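Long-range contacts in D-mandelate dehydrogenase (PDB 2W2K), which probably interconverts D-mandelate and its 2-keto acid with a nicotinamide coenzyme, as a member of the D-isomer-specific 2-hydroxyacid dehydrogenase family: residues A112-T117 with G306-T312; Y123-S127 with V299-T303; I174-I178 with V224-V228; L190-A196 with A208-L214; M246-I252 with G273-G279. All coordinates share one frame; numbering follows the deposited sequence.

Contact 1: A112-T117 with G306-T312; sequences AGDTAT and GGVAIET
Thr117 and Gly306 bring their backbones together with the two CA atoms 4.4 Å apart, and Gly113 CA and Thr312 CA approach to 5.1 Å at the other end. Gly113 and Ala309 both occupy N-cap positions, so the segments meet at the starts of helices 114-130 and 310-330. Gly306 O leans on the first helix through a CA-H...O contact with Thr117 CA (3.4 Å). It lies close to Ala116 O; each of these two acceptors takes a hydrogen bond from a basic side chain of the partner subunit. In this dehydrogenase family two such helices cross between the catalytic and the coenzyme domain, and Gly307, beside the junction, belongs to the NAD(+) site. Ala116 CB points into the second segment, touching Ala309 CB (4.0 Å) and Thr312 OG1 (3.6 Å). Thr312 holds its hydroxyl beside its own backbone N (chi1 -54°), which turns OG1 to Ala116 and lays the methyl CG2 against Gly113 CA at 3.8 Å. One water bridges the helix starts: it accepts from Ala116 N (3.1 Å), donates to Ala112 O and is hydrogen-bonded to Thr312 OG1 at 2.9 Å.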
# COMPACT_ATOMS: atom_id res chain seq x y z
N ALA B 112 -19.72 0.81 8.22
CA ALA B 112 -18.78 0.28 9.25
C ALA B 112 -17.38 -0.01 8.70
O ALA B 112 -16.39 0.18 9.40
CB ALA B 112 -19.34 -0.99 9.94
N GLY B 113 -17.33 -0.53 7.47
CA GLY B 113 -16.05 -0.91 6.83
C GLY B 113 -15.48 0.09 5.81
O GLY B 113 -14.63 -0.29 5.00
N ASP B 114 -15.94 1.35 5.82
CA ASP B 114 -15.45 2.36 4.82
C ASP B 114 -13.92 2.59 4.90
O ASP B 114 -13.24 2.64 3.87
CB ASP B 114 -16.16 3.73 4.96
CG ASP B 114 -17.63 3.73 4.47
OD1 ASP B 114 -18.15 2.68 4.03
OD2 ASP B 114 -18.28 4.81 4.55
N THR B 115 -13.39 2.71 6.12
CA THR B 115 -11.93 2.94 6.27
C THR B 115 -11.13 1.70 5.80
O THR B 115 -10.18 1.84 5.01
CB THR B 115 -11.58 3.31 7.74
OG1 THR B 115 -12.16 4.61 8.05
CG2 THR B 115 -10.03 3.34 7.98
N ALA B 116 -11.52 0.52 6.28
CA ALA B 116 -10.81 -0.73 5.91
C ALA B 116 -10.83 -1.00 4.39
O ALA B 116 -9.78 -1.27 3.81
CB ALA B 116 -11.31 -1.94 6.73
N THR B 117 -12.00 -0.90 3.75
CA THR B 117 -12.11 -1.26 2.32
C THR B 117 -11.35 -0.25 1.44
O THR B 117 -10.65 -0.66 0.48
CB THR B 117 -13.59 -1.39 1.85
OG1 THR B 117 -14.30 -2.25 2.75
CG2 THR B 117 -13.68 -1.99 0.42
N GLY B 306 -10.94 -7.00 2.18
CA GLY B 306 -11.29 -5.55 2.16
C GLY B 306 -11.76 -4.96 3.50
O GLY B 306 -11.17 -4.00 4.03
N GLY B 307 -12.83 -5.53 4.05
CA GLY B 307 -13.42 -5.03 5.29
C GLY B 307 -12.91 -5.67 6.58
O GLY B 307 -13.41 -5.37 7.68
N VAL B 308 -11.91 -6.54 6.45
CA VAL B 308 -11.43 -7.38 7.58
C VAL B 308 -10.42 -6.62 8.45
O VAL B 308 -9.21 -6.60 8.17
CB VAL B 308 -10.88 -8.77 7.06
CG1 VAL B 308 -10.25 -9.63 8.20
CG2 VAL B 308 -11.96 -9.56 6.32
N ALA B 309 -10.95 -5.97 9.51
CA ALA B 309 -10.15 -5.20 10.48
C ALA B 309 -10.95 -5.18 11.78
O ALA B 309 -12.18 -5.09 11.73
CB ALA B 309 -9.89 -3.76 9.99
N ILE B 310 -10.28 -5.30 12.92
CA ILE B 310 -10.99 -5.32 14.23
C ILE B 310 -11.94 -4.10 14.48
O ILE B 310 -13.02 -4.28 15.05
CB ILE B 310 -10.00 -5.61 15.40
CG1 ILE B 310 -9.54 -7.08 15.33
CG2 ILE B 310 -10.63 -5.30 16.77
CD1 ILE B 310 -8.27 -7.34 16.13
N GLU B 311 -11.55 -2.91 14.01
CA GLU B 311 -12.41 -1.70 14.10
C GLU B 311 -13.73 -1.82 13.31
O GLU B 311 -14.78 -1.29 13.74
CB GLU B 311 -11.65 -0.40 13.68
CG GLU B 311 -10.48 -0.00 14.64
CD GLU B 311 -9.19 -0.84 14.49
OE1 GLU B 311 -9.02 -1.60 13.50
OE2 GLU B 311 -8.33 -0.76 15.39
N THR B 312 -13.69 -2.49 12.16
CA THR B 312 -14.93 -2.83 11.42
C THR B 312 -15.87 -3.67 12.31
O THR B 312 -17.07 -3.39 12.40
CB THR B 312 -14.63 -3.59 10.10
OG1 THR B 312 -13.69 -2.84 9.31
CG2 THR B 312 -15.93 -3.79 9.30
O HOH W 1 -13.22 -0.04 8.80

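Contact 2: Y123-S127 with V299-T303; sequences YLILS and VTLTT
Ser127 and Thr300 join their hydroxyls in a short hydrogen bond, OG to OG1 at 2.7 Å, in which either could be the donor. It links helix 123-127 to strand 299-301, whose axes run nearly antiparallel (155°) and pass 9.6 Å apart. The serine keeps OG opposite its backbone N (chi1 -171°), reaching out from the helix toward the strand. Thr300 answers with OG1 beside its own N (chi1 -56°); this leaves the methyl opposite the backbone N, where CG2 meets Leu124 CD2 at 3.7 Å. The leucine and threonine side chains cross at a slant, and CD2 is the branch of Leu124 that meets Thr300. At the N-terminal end of the segment, the Tyr123 ring presents CE2 to Thr302 CG2 (4.4 Å) and more loosely to Thr300 CG2, both methyls approaching obliquely. The polar ends of this pair look elsewhere: Tyr123 OH is hydrogen-bonded to an acidic side chain of the other subunit, and Thr302 OG1 to Asp281 of the NAD(+) site. The tyrosine ring also meets an aromatic ring of that subunit. Strand 299-301 is the outermost strand of the Rossmann-type parallel sheet, bonded through Thr300 to Ala278 and Leu280 of strand 275-280; helix 114-130 covers one of its faces, while Val299 and Leu301 turn to helix 291-294 on the other, and Ser133 of helix 132-139 touches both Ser127 and Thr300.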
# COMPACT_ATOMS: atom_id res chain seq x y z
N TYR B 123 -3.81 -0.09 -1.15
CA TYR B 123 -2.76 -1.14 -1.21
C TYR B 123 -2.66 -1.79 -2.61
O TYR B 123 -1.54 -1.94 -3.17
CB TYR B 123 -3.03 -2.20 -0.11
CG TYR B 123 -2.22 -3.49 -0.22
CD1 TYR B 123 -0.97 -3.61 0.42
CD2 TYR B 123 -2.71 -4.61 -0.92
CE1 TYR B 123 -0.23 -4.82 0.34
CE2 TYR B 123 -1.96 -5.82 -1.02
CZ TYR B 123 -0.73 -5.91 -0.38
OH TYR B 123 0.01 -7.09 -0.45
N LEU B 124 -3.80 -2.19 -3.18
CA LEU B 124 -3.80 -2.80 -4.54
C LEU B 124 -3.33 -1.80 -5.63
O LEU B 124 -2.62 -2.19 -6.57
CB LEU B 124 -5.19 -3.35 -4.89
CG LEU B 124 -5.79 -4.46 -3.99
CD1 LEU B 124 -7.21 -4.76 -4.45
CD2 LEU B 124 -4.89 -5.73 -4.03
N ILE B 125 -3.72 -0.53 -5.49
CA ILE B 125 -3.25 0.56 -6.42
C ILE B 125 -1.72 0.73 -6.39
O ILE B 125 -1.05 0.77 -7.44
CB ILE B 125 -3.98 1.94 -6.15
CG1 ILE B 125 -5.46 1.84 -6.53
CG2 ILE B 125 -3.32 3.09 -6.98
CD1 ILE B 125 -6.36 3.05 -6.02
N LEU B 126 -1.16 0.80 -5.17
CA LEU B 126 0.29 0.80 -5.01
C LEU B 126 0.92 -0.47 -5.62
O LEU B 126 1.89 -0.37 -6.37
CB LEU B 126 0.69 1.00 -3.53
CG LEU B 126 0.47 2.41 -2.94
CD1 LEU B 126 0.33 2.40 -1.39
CD2 LEU B 126 1.56 3.40 -3.37
N SER B 127 0.36 -1.65 -5.32
CA SER B 127 0.88 -2.91 -5.88
C SER B 127 0.97 -2.96 -7.43
O SER B 127 1.99 -3.38 -7.98
CB SER B 127 0.11 -4.14 -5.34
OG SER B 127 0.75 -5.35 -5.72
N VAL B 299 -0.26 -10.31 -11.39
CA VAL B 299 -1.63 -10.24 -10.83
C VAL B 299 -1.58 -10.36 -9.29
O VAL B 299 -1.13 -11.39 -8.75
CB VAL B 299 -2.59 -11.31 -11.44
CG1 VAL B 299 -4.04 -11.12 -10.94
CG2 VAL B 299 -2.57 -11.27 -12.97
N THR B 300 -2.02 -9.32 -8.59
CA THR B 300 -2.09 -9.28 -7.13
C THR B 300 -3.43 -9.89 -6.69
O THR B 300 -4.51 -9.46 -7.15
CB THR B 300 -1.93 -7.81 -6.56
OG1 THR B 300 -0.71 -7.20 -7.01
CG2 THR B 300 -2.00 -7.79 -5.01
N LEU B 301 -3.37 -10.91 -5.82
CA LEU B 301 -4.57 -11.66 -5.39
C LEU B 301 -4.66 -11.79 -3.86
O LEU B 301 -3.73 -12.29 -3.22
CB LEU B 301 -4.59 -13.07 -6.05
CG LEU B 301 -4.55 -13.09 -7.60
CD1 LEU B 301 -3.93 -14.39 -8.16
CD2 LEU B 301 -5.92 -12.81 -8.19
N THR B 302 -5.77 -11.34 -3.27
CA THR B 302 -6.00 -11.43 -1.80
C THR B 302 -7.32 -12.20 -1.45
O THR B 302 -8.22 -12.33 -2.29
CB THR B 302 -5.91 -10.02 -1.10
OG1 THR B 302 -6.76 -9.06 -1.77
CG2 THR B 302 -4.47 -9.49 -1.12
N THR B 303 -7.42 -12.73 -0.22
CA THR B 303 -8.58 -13.54 0.22
C THR B 303 -9.81 -12.74 0.74
O THR B 303 -10.28 -12.98 1.87
CB THR B 303 -8.16 -14.62 1.30
OG1 THR B 303 -7.68 -13.97 2.50
CG2 THR B 303 -7.06 -15.55 0.77

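Contact 3: I174-I178 with V224-V228; sequences IQKEI and VSVSV
Gln175 and Ser225 are joined by two hydrogen bonds that use both ends of the glutamine amide. Ser225 OG donates to Gln175 OE1 (2.8 Å), arriving in the carbonyl plane on a lone pair at a C=O...donor angle of 128°. In return Gln175 NE2 donates to Ser225 O (3.0 Å, 150° at the hydrogen), although it stands well above that carbonyl's plane. NE2 also bonds to Gly170 O, so the amide is held at three points and its rotation is fixed. A bend at chi2 (91°) brings the amide group across to the strand, where NE2 also packs on Ser227 CB at 3.6 Å. Beside it, a water accepts from Gln175 N (3.0 Å), an amide of the first helical turn, and is hydrogen-bonded to Ser227 OG (2.9 Å). Ile174 CG2 and Ile178 CD1 complete the contact against the hydroxyls, the latter 3.8 Å from Ser225 OG. Ile174 and Val228 both belong to the NAD(+) site, and Gln175 stands at the third glycine position of the Rossmann GxGxxG pattern. Helix 173-185 lies over strand 223-226, which is bonded on its two sides to strands 165-169 and 250-254, while Ile174 and Ile178 also touch helix 114-130.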
# COMPACT_ATOMS: atom_id res chain seq x y z
N ILE B 174 -17.37 4.59 -0.21
CA ILE B 174 -16.04 3.94 -0.17
C ILE B 174 -15.12 4.60 -1.20
O ILE B 174 -13.97 4.92 -0.88
CB ILE B 174 -16.11 2.38 -0.36
CG1 ILE B 174 -16.72 1.71 0.88
CG2 ILE B 174 -14.72 1.78 -0.64
CD1 ILE B 174 -17.14 0.26 0.69
N GLN B 175 -15.62 4.79 -2.44
CA GLN B 175 -14.79 5.42 -3.50
C GLN B 175 -14.36 6.87 -3.20
O GLN B 175 -13.23 7.28 -3.55
CB GLN B 175 -15.49 5.34 -4.87
CG GLN B 175 -14.56 5.67 -6.09
CD GLN B 175 -13.85 4.42 -6.68
OE1 GLN B 175 -12.74 4.06 -6.26
NE2 GLN B 175 -14.51 3.76 -7.64
N LYS B 176 -15.23 7.65 -2.53
CA LYS B 176 -14.85 9.00 -2.10
C LYS B 176 -13.62 8.98 -1.19
O LYS B 176 -12.76 9.88 -1.28
CB LYS B 176 -16.04 9.75 -1.43
CG LYS B 176 -17.16 10.13 -2.42
CD LYS B 176 -18.33 10.78 -1.63
CE LYS B 176 -19.47 11.24 -2.55
NZ LYS B 176 -20.54 11.92 -1.72
N GLU B 177 -13.50 7.92 -0.37
CA GLU B 177 -12.31 7.77 0.50
C GLU B 177 -11.09 7.23 -0.27
O GLU B 177 -9.97 7.70 -0.03
CB GLU B 177 -12.62 6.87 1.71
CG GLU B 177 -13.33 7.60 2.88
CD GLU B 177 -12.42 8.64 3.54
OE1 GLU B 177 -11.53 8.24 4.33
OE2 GLU B 177 -12.60 9.86 3.29
N ILE B 178 -11.30 6.24 -1.15
CA ILE B 178 -10.26 5.84 -2.12
C ILE B 178 -9.67 7.09 -2.84
O ILE B 178 -8.44 7.30 -2.85
CB ILE B 178 -10.75 4.74 -3.15
CG1 ILE B 178 -11.24 3.46 -2.44
CG2 ILE B 178 -9.61 4.40 -4.15
CD1 ILE B 178 -11.90 2.41 -3.40
N VAL B 224 -7.87 1.87 -13.35
CA VAL B 224 -9.32 1.86 -13.04
C VAL B 224 -9.59 1.29 -11.63
O VAL B 224 -8.98 0.28 -11.25
CB VAL B 224 -10.12 1.08 -14.13
CG1 VAL B 224 -11.59 0.84 -13.73
CG2 VAL B 224 -10.07 1.81 -15.50
N SER B 225 -10.49 1.94 -10.85
CA SER B 225 -10.92 1.40 -9.54
C SER B 225 -12.41 1.07 -9.57
O SER B 225 -13.26 1.97 -9.74
CB SER B 225 -10.64 2.39 -8.38
OG SER B 225 -11.19 1.94 -7.13
N VAL B 226 -12.73 -0.23 -9.43
CA VAL B 226 -14.15 -0.71 -9.43
C VAL B 226 -14.75 -0.70 -8.01
O VAL B 226 -14.29 -1.45 -7.14
CB VAL B 226 -14.28 -2.14 -10.09
CG1 VAL B 226 -15.77 -2.61 -10.16
CG2 VAL B 226 -13.63 -2.18 -11.51
N SER B 227 -15.79 0.12 -7.79
CA SER B 227 -16.51 0.19 -6.49
C SER B 227 -17.98 0.58 -6.71
O SER B 227 -18.34 1.77 -6.63
CB SER B 227 -15.81 1.19 -5.53
OG SER B 227 -16.38 1.14 -4.22
N VAL B 228 -18.82 -0.43 -6.98
CA VAL B 228 -20.26 -0.26 -7.24
C VAL B 228 -21.03 -1.40 -6.55
O VAL B 228 -20.45 -2.47 -6.30
CB VAL B 228 -20.62 -0.30 -8.77
CG1 VAL B 228 -20.16 0.96 -9.51
CG2 VAL B 228 -20.08 -1.57 -9.45
O HOH W 2 -18.12 3.34 -3.36

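Contact 4: L190-A196 with A208-L214; sequences LVYYDVA and AERVDSL
Arg210 NH2 donates to Asp194 O in a short, straight bond (2.8 Å, 169°), the oxygen lying at the edge of the guanidinium and in its plane. A water extends this grip: it accepts from Arg210 NE (2.8 Å) and Asp194 N and donates to Val211 O. These bonds tie the ends of two parallel strands, 189-193 and the outermost strand 209-210, joined in a beta-alpha-beta crossover by helix 200-206. The backbone pairing runs through Glu209 N to Leu190 O, Tyr192 N to Glu209 O (3.0 Å) and Val211 N to Tyr192 O (3.0 Å). Asp194, just past the second Rossmann strand, belongs to the NAD(+) site; its OD2 accepts from Leu171 N. The Tyr192 ring, placed between backbone N and carbonyl carbon (chi1 79°), has Arg210 CG over one face, offset toward the rim, in a CH-pi contact 4.0 Å from the centroid, the chain crossing obliquely with ring and guanidinium planes 10° apart. An alanine in place of Tyr192 is likely to let the arginine chain swing and to leave Glu203 and Ala198 N without the hydroxyl they share. Val191, on the other sheet face, and Val211 cross at about a right angle (CG1 to CG1 3.7 Å). Tyr193 CD2 touches Leu214 CD2 (4.0 Å), and Asp212 O sits in the plane of the Tyr193 ring, 3.6 Å from CE1.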
# COMPACT_ATOMS: atom_id res chain seq x y z
N LEU B 190 -8.27 12.75 -10.81
CA LEU B 190 -9.52 11.94 -10.77
C LEU B 190 -10.47 12.20 -11.96
O LEU B 190 -10.83 13.35 -12.22
CB LEU B 190 -10.29 12.15 -9.45
CG LEU B 190 -11.59 11.31 -9.25
CD1 LEU B 190 -11.30 9.81 -9.10
CD2 LEU B 190 -12.39 11.82 -8.04
N VAL B 191 -10.84 11.12 -12.66
CA VAL B 191 -11.97 11.13 -13.64
C VAL B 191 -12.97 10.06 -13.18
O VAL B 191 -12.54 9.00 -12.67
CB VAL B 191 -11.49 10.87 -15.09
CG1 VAL B 191 -12.67 10.90 -16.10
CG2 VAL B 191 -10.45 11.94 -15.50
N TYR B 192 -14.28 10.33 -13.30
CA TYR B 192 -15.29 9.35 -12.82
C TYR B 192 -16.53 9.13 -13.69
O TYR B 192 -16.96 10.05 -14.42
CB TYR B 192 -15.74 9.66 -11.37
CG TYR B 192 -16.78 10.79 -11.21
CD1 TYR B 192 -18.14 10.49 -10.98
CD2 TYR B 192 -16.40 12.14 -11.23
CE1 TYR B 192 -19.10 11.49 -10.81
CE2 TYR B 192 -17.38 13.18 -11.08
CZ TYR B 192 -18.72 12.83 -10.86
OH TYR B 192 -19.71 13.81 -10.68
N TYR B 193 -17.09 7.92 -13.59
CA TYR B 193 -18.45 7.61 -14.06
C TYR B 193 -19.33 7.23 -12.84
O TYR B 193 -18.91 6.41 -12.01
CB TYR B 193 -18.49 6.49 -15.12
CG TYR B 193 -19.92 6.01 -15.35
CD1 TYR B 193 -20.73 6.61 -16.30
CD2 TYR B 193 -20.48 5.04 -14.52
CE1 TYR B 193 -22.08 6.24 -16.44
CE2 TYR B 193 -21.82 4.66 -14.66
CZ TYR B 193 -22.61 5.25 -15.62
OH TYR B 193 -23.94 4.87 -15.72
N ASP B 194 -20.53 7.84 -12.75
CA ASP B 194 -21.58 7.33 -11.83
C ASP B 194 -22.98 7.65 -12.32
O ASP B 194 -23.19 8.57 -13.12
CB ASP B 194 -21.41 7.84 -10.40
CG ASP B 194 -21.86 6.78 -9.35
OD1 ASP B 194 -22.41 5.70 -9.72
OD2 ASP B 194 -21.61 7.00 -8.15
N VAL B 195 -23.95 6.88 -11.82
CA VAL B 195 -25.36 7.09 -12.19
C VAL B 195 -25.90 8.47 -11.75
O VAL B 195 -26.84 8.99 -12.35
CB VAL B 195 -26.25 5.92 -11.67
CG1 VAL B 195 -25.84 4.62 -12.32
CG2 VAL B 195 -26.15 5.79 -10.14
N ALA B 196 -25.30 9.08 -10.73
CA ALA B 196 -25.71 10.40 -10.27
C ALA B 196 -24.49 11.32 -10.16
O ALA B 196 -23.38 10.83 -9.90
CB ALA B 196 -26.43 10.29 -8.92
N ALA B 208 -12.64 16.56 -9.34
CA ALA B 208 -13.26 15.45 -10.09
C ALA B 208 -13.83 15.90 -11.44
O ALA B 208 -14.57 16.89 -11.48
CB ALA B 208 -14.36 14.79 -9.24
N GLU B 209 -13.46 15.20 -12.52
CA GLU B 209 -14.08 15.44 -13.84
C GLU B 209 -15.03 14.29 -14.19
O GLU B 209 -14.59 13.15 -14.24
CB GLU B 209 -13.00 15.59 -14.93
CG GLU B 209 -13.60 15.82 -16.33
CD GLU B 209 -12.58 15.70 -17.47
OE1 GLU B 209 -11.36 15.74 -17.22
OE2 GLU B 209 -13.04 15.56 -18.63
N ARG B 210 -16.32 14.57 -14.40
CA ARG B 210 -17.30 13.53 -14.77
C ARG B 210 -17.29 13.24 -16.29
O ARG B 210 -17.23 14.18 -17.11
CB ARG B 210 -18.71 13.94 -14.31
CG ARG B 210 -19.78 12.80 -14.31
CD ARG B 210 -21.21 13.32 -13.96
NE ARG B 210 -22.14 12.20 -13.77
CZ ARG B 210 -23.47 12.29 -13.70
NH1 ARG B 210 -24.09 13.46 -13.83
NH2 ARG B 210 -24.19 11.18 -13.52
N VAL B 211 -17.37 11.97 -16.66
CA VAL B 211 -17.66 11.58 -18.06
C VAL B 211 -19.00 10.86 -18.18
O VAL B 211 -19.56 10.43 -17.17
CB VAL B 211 -16.48 10.75 -18.72
CG1 VAL B 211 -15.19 11.59 -18.78
CG2 VAL B 211 -16.24 9.41 -17.99
N ASP B 212 -19.53 10.74 -19.41
CA ASP B 212 -20.91 10.23 -19.61
C ASP B 212 -21.05 8.71 -19.76
O ASP B 212 -22.14 8.16 -19.51
CB ASP B 212 -21.57 10.90 -20.83
CG ASP B 212 -21.62 12.42 -20.71
OD1 ASP B 212 -21.93 12.94 -19.61
OD2 ASP B 212 -21.32 13.10 -21.72
N SER B 213 -19.97 8.03 -20.17
CA SER B 213 -20.03 6.58 -20.44
C SER B 213 -18.83 5.78 -19.89
O SER B 213 -17.76 6.34 -19.62
CB SER B 213 -20.15 6.34 -21.94
OG SER B 213 -18.89 6.52 -22.59
N LEU B 214 -19.01 4.47 -19.76
CA LEU B 214 -17.93 3.57 -19.29
C LEU B 214 -16.75 3.44 -20.28
O LEU B 214 -15.60 3.31 -19.86
CB LEU B 214 -18.48 2.18 -18.96
CG LEU B 214 -19.40 2.07 -17.75
CD1 LEU B 214 -20.26 0.82 -17.83
CD2 LEU B 214 -18.57 2.11 -16.44
O HOH W 3 -21.26 9.84 -15.03

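Contact 5: M246-I252 with G273-G279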
# COMPACT_ATOMS: atom_id res chain seq x y z
N MET B 246 -9.56 0.48 -23.09
CA MET B 246 -8.43 0.90 -22.24
C MET B 246 -7.13 1.17 -23.01
O MET B 246 -6.93 0.65 -24.11
CB MET B 246 -8.19 -0.12 -21.09
CG MET B 246 -9.36 -0.16 -20.08
SD MET B 246 -9.09 -1.29 -18.68
CE MET B 246 -7.93 -0.32 -17.67
N LYS B 247 -6.24 1.99 -22.44
CA LYS B 247 -4.98 2.26 -23.13
C LYS B 247 -3.98 1.11 -22.96
O LYS B 247 -4.04 0.39 -21.96
CB LYS B 247 -4.39 3.62 -22.74
CG LYS B 247 -3.91 3.77 -21.36
CD LYS B 247 -3.49 5.24 -21.08
CE LYS B 247 -4.71 6.08 -20.78
NZ LYS B 247 -4.37 7.48 -20.51
N PRO B 248 -3.08 0.91 -23.94
CA PRO B 248 -2.04 -0.13 -23.82
C PRO B 248 -1.18 0.07 -22.57
O PRO B 248 -0.76 1.19 -22.30
CB PRO B 248 -1.20 0.07 -25.09
CG PRO B 248 -2.20 0.69 -26.09
CD PRO B 248 -2.97 1.64 -25.23
N GLY B 249 -0.93 -1.01 -21.84
CA GLY B 249 -0.10 -0.95 -20.62
C GLY B 249 -0.78 -0.38 -19.37
O GLY B 249 -0.09 0.07 -18.43
N SER B 250 -2.11 -0.39 -19.36
CA SER B 250 -2.91 0.14 -18.21
C SER B 250 -3.14 -0.94 -17.11
O SER B 250 -2.61 -2.09 -17.20
CB SER B 250 -4.22 0.73 -18.72
OG SER B 250 -4.91 -0.22 -19.54
N ARG B 251 -3.92 -0.58 -16.09
CA ARG B 251 -4.02 -1.32 -14.82
C ARG B 251 -5.47 -1.29 -14.30
O ARG B 251 -6.20 -0.31 -14.59
CB ARG B 251 -3.08 -0.69 -13.76
CG ARG B 251 -1.62 -0.53 -14.22
CD ARG B 251 -0.85 0.49 -13.37
NE ARG B 251 0.41 0.87 -14.01
CZ ARG B 251 0.52 1.77 -15.00
NH1 ARG B 251 -0.55 2.40 -15.52
NH2 ARG B 251 1.72 2.05 -15.47
N ILE B 252 -5.89 -2.34 -13.56
CA ILE B 252 -7.24 -2.33 -12.93
C ILE B 252 -7.26 -3.01 -11.54
O ILE B 252 -6.51 -3.98 -11.32
CB ILE B 252 -8.32 -2.96 -13.85
CG1 ILE B 252 -9.74 -2.77 -13.28
CG2 ILE B 252 -8.01 -4.44 -14.15
CD1 ILE B 252 -10.84 -3.03 -14.35
N GLY B 273 -1.20 -8.27 -23.47
CA GLY B 273 -0.42 -7.08 -23.13
C GLY B 273 -1.22 -5.78 -23.04
O GLY B 273 -0.64 -4.71 -22.81
N LYS B 274 -2.54 -5.85 -23.26
CA LYS B 274 -3.38 -4.65 -23.11
C LYS B 274 -3.25 -4.11 -21.69
O LYS B 274 -3.07 -2.89 -21.49
CB LYS B 274 -4.86 -4.92 -23.47
CG LYS B 274 -5.89 -3.87 -22.93
CD LYS B 274 -5.65 -2.43 -23.44
CE LYS B 274 -5.67 -2.29 -24.96
NZ LYS B 274 -7.07 -2.25 -25.50
N LEU B 275 -3.35 -5.01 -20.71
CA LEU B 275 -3.09 -4.67 -19.31
C LEU B 275 -1.68 -5.08 -18.90
O LEU B 275 -1.25 -6.20 -19.22
CB LEU B 275 -4.11 -5.37 -18.38
CG LEU B 275 -5.60 -4.99 -18.47
CD1 LEU B 275 -6.42 -5.96 -17.63
CD2 LEU B 275 -5.86 -3.55 -18.01
N LEU B 276 -0.95 -4.19 -18.21
CA LEU B 276 0.32 -4.53 -17.55
C LEU B 276 0.11 -5.38 -16.29
O LEU B 276 0.85 -6.37 -16.03
CB LEU B 276 1.08 -3.24 -17.18
CG LEU B 276 2.38 -3.41 -16.36
CD1 LEU B 276 3.44 -4.11 -17.24
CD2 LEU B 276 2.89 -2.08 -15.82
N SER B 277 -0.88 -4.98 -15.49
CA SER B 277 -1.06 -5.53 -14.13
C SER B 277 -2.51 -5.37 -13.66
O SER B 277 -3.28 -4.53 -14.19
CB SER B 277 -0.07 -4.86 -13.15
OG SER B 277 -0.20 -3.44 -13.21
N ALA B 278 -2.90 -6.20 -12.69
CA ALA B 278 -4.27 -6.14 -12.09
C ALA B 278 -4.24 -6.58 -10.63
O ALA B 278 -3.34 -7.33 -10.21
CB ALA B 278 -5.27 -7.01 -12.92
N GLY B 279 -5.21 -6.09 -9.83
CA GLY B 279 -5.32 -6.46 -8.39
C GLY B 279 -6.76 -6.81 -8.02
O GLY B 279 -7.65 -5.98 -8.19
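Gly273, its O near Gly249 N, has the positive phi of the Schellman motif that follows helix 263-271. Lys274 follows, its O accepting from Gly249 N at 2.9 Å and weakly from Ser250 N. Its side chain, bent at chi2, chi3 and chi4, curls back so that NZ makes a weak bond to Met246 O (3.2 Å) besides its bond to Phe243 O. Leu275 pairs with Ser250 in parallel register, its two branches dividing the apolar partners: CD2 meets Met246 CE (3.9 Å) and CD1 meets Ile252 CG2. Ser250 OG, held between backbone N and carbonyl carbon (chi1 53°), donates in the carbonyl plane to Lys247 O at 2.6 Å and closes the type II turn 247-250. An alanine instead of Ser250 would probably leave that turn to its weak backbone bond and Lys247 O without its short partner. Leu276 is the extra residue of a beta bulge, its N donating to Ser250 O (2.9 Å). The register resumes at Ser277, whose OG lies 3.4 Å from Arg251 CG but bonds to Val128 O. Ala278 CB rests on Ile252 CG2 (4.0 Å), and Gly279 N reaches Ile252 O at 2.9 Å. The pair belongs to the beta-alpha-beta unit in which helix 263-271 connects the two strands; its Leu266 covers Ile252 and Leu275. Arg251 turns to the opposite face, touching Val128 and Phe129 of helix 114-130, while strands 223-226 and 299-301 flank the two strands.

Four of the five contacts reach one seven-stranded parallel sheet: contact 4 at one margin, contact 2 at the other, contacts 3 and 5 between. Contact 5 is bonded to both neighbours, probably through Val224 N to Arg251 O (3.0 Å) toward contact 3 and Thr300 N to Ala278 O (2.9 Å) toward contact 2. Contacts 1 and 2 share helix 114-130, their centres 16 Å apart, and Thr117 CG2 of contact 1 packs on Ile174 CG2 of contact 3 (4.0 Å). The NAD(+) site, empty in this chain, draws on contacts 1, 3 and 4 through Gly307, Ile174, Val228 and Asp194; contacts 2 and 5 hold none of its known residues, though contact 2 reaches Asp281 through Thr302.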